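Local coordinates for protein peroxidase (Cellulomonas bogoriensis 69B4 = DSM 16987, PDB 6QZO) that probably acts as a heme-dependent peroxidase of the DyP type, holding a heme b whose iron takes an axial ligand from the protein, at residues Asp27-Cys32 against Leu78-Pro83. Numbering follows the deposited sequence.
Sequences DVVVPC and LTTGRP
V28 turns its side chain away from 78-83 and lies on A98, with which its backbone is hydrogen-bonded, so the direct contact starts one residue later. There V29 points toward the turn that follows helix 61-78, and its CA is 5.8 Å from that of T80. With CG1 anti to the backbone N (chi1 172°), this methyl rests 3.6 Å from the carbonyl O of T79; its longer approach to CG2 of T80, 4.2 Å, is methyl to methyl. V30 contributes its backbone instead. The carbonyl O of V30 accepts a hydrogen bond from a water at 3.0 Å, and this water donates a second one to OG1 of T79 at 2.9 Å, bridging the segments. A weak third bond, from N of C32, fastens the water to 27-32. At C32, chi1 of 63° sets SG 4.0 Å from OG1 of T79, alongside CB at 3.9 Å. That hydroxyl is also bonded to the carbonyl of I75, one turn back in the helix.

The opposing chain is shaped by a Schellman motif: G81 N reaches L78 O, R82 N reaches R77 O, and G81 takes positive phi. Within it, NE of R82 donates almost straight to OG1 of T80 (3.0 Å, 166°), with the oxygen in the guanidinium plane; E76 and R77 carbonyls also bond this hydroxyl. Away from the heme site, the contact lays the N-terminal segment against the end of helix 61-78, which follows strand 47-55 in a four-stranded antiparallel sheet whose 2-3-1-4 order fits the ferredoxin-like fold of DyP peroxidases; L78 packs on helix 152-165.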
# COMPACT_ATOMS: atom_id res chain seq x y z
N ASP A 27 16.14 -6.75 9.57
CA ASP A 27 16.64 -7.55 10.71
C ASP A 27 16.16 -6.97 12.04
O ASP A 27 16.31 -7.64 13.08
CB ASP A 27 18.17 -7.60 10.72
CG ASP A 27 18.77 -8.03 9.38
OD1 ASP A 27 18.32 -9.06 8.86
OD2 ASP A 27 19.67 -7.33 8.88
N VAL A 28 15.61 -5.75 12.03
CA VAL A 28 15.28 -5.02 13.29
C VAL A 28 14.13 -5.75 13.99
O VAL A 28 13.09 -5.97 13.36
CB VAL A 28 14.96 -3.54 13.02
CG1 VAL A 28 14.42 -2.85 14.26
CG2 VAL A 28 16.18 -2.78 12.50
N VAL A 29 14.36 -6.13 15.25
CA VAL A 29 13.35 -6.67 16.21
C VAL A 29 13.02 -5.58 17.23
O VAL A 29 13.96 -5.11 17.93
CB VAL A 29 13.89 -7.93 16.92
CG1 VAL A 29 12.98 -8.40 18.05
CG2 VAL A 29 14.16 -9.06 15.94
N VAL A 30 11.76 -5.16 17.31
CA VAL A 30 11.25 -4.28 18.40
C VAL A 30 10.65 -5.17 19.47
O VAL A 30 9.70 -5.89 19.18
CB VAL A 30 10.22 -3.26 17.90
CG1 VAL A 30 9.54 -2.54 19.07
CG2 VAL A 30 10.83 -2.28 16.90
N PRO A 31 11.15 -5.13 20.74
CA PRO A 31 10.64 -6.02 21.78
C PRO A 31 9.14 -5.76 21.98
O PRO A 31 8.73 -4.60 22.02
CB PRO A 31 11.46 -5.66 23.04
CG PRO A 31 12.71 -5.02 22.46
CD PRO A 31 12.24 -4.27 21.23
N CYS A 32 8.36 -6.83 22.05
CA CYS A 32 6.89 -6.77 22.27
C CYS A 32 6.57 -6.78 23.78
O CYS A 32 5.43 -6.43 24.12
CB CYS A 32 6.22 -7.95 21.57
SG CYS A 32 6.71 -9.56 22.22
N LEU A 78 5.85 -13.53 15.56
CA LEU A 78 5.98 -12.74 14.30
C LEU A 78 6.97 -11.59 14.51
O LEU A 78 7.84 -11.39 13.65
CB LEU A 78 4.60 -12.24 13.84
CG LEU A 78 3.62 -13.32 13.39
CD1 LEU A 78 2.20 -12.76 13.26
CD2 LEU A 78 4.04 -13.93 12.06
N THR A 79 6.92 -10.91 15.66
CA THR A 79 7.76 -9.71 15.97
C THR A 79 9.23 -10.10 16.15
O THR A 79 10.09 -9.19 16.07
CB THR A 79 7.23 -8.94 17.19
OG1 THR A 79 7.21 -9.82 18.31
CG2 THR A 79 5.85 -8.37 16.96
N THR A 80 9.53 -11.39 16.34
CA THR A 80 10.92 -11.91 16.48
C THR A 80 11.31 -12.69 15.22
O THR A 80 12.38 -13.32 15.23
CB THR A 80 11.08 -12.74 17.76
OG1 THR A 80 10.17 -13.84 17.72
CG2 THR A 80 10.84 -11.92 19.01
N GLY A 81 10.49 -12.61 14.17
CA GLY A 81 10.78 -13.22 12.86
C GLY A 81 10.64 -14.74 12.92
O GLY A 81 11.36 -15.44 12.16
N ARG A 82 9.75 -15.24 13.79
CA ARG A 82 9.38 -16.67 13.83
C ARG A 82 7.96 -16.78 13.31
O ARG A 82 7.14 -15.89 13.53
CB ARG A 82 9.48 -17.26 15.24
CG ARG A 82 10.89 -17.30 15.83
CD ARG A 82 10.85 -17.74 17.30
NE ARG A 82 10.14 -16.78 18.16
CZ ARG A 82 9.52 -17.05 19.31
NH1 ARG A 82 9.48 -18.29 19.79
NH2 ARG A 82 8.93 -16.07 19.97
N PRO A 83 7.63 -17.88 12.58
CA PRO A 83 6.26 -18.12 12.14
C PRO A 83 5.27 -18.14 13.32
O PRO A 83 5.65 -18.52 14.38
CB PRO A 83 6.30 -19.52 11.49
CG PRO A 83 7.76 -19.68 11.09
CD PRO A 83 8.56 -18.93 12.14
O HOH W 1 9.34 -8.79 19.92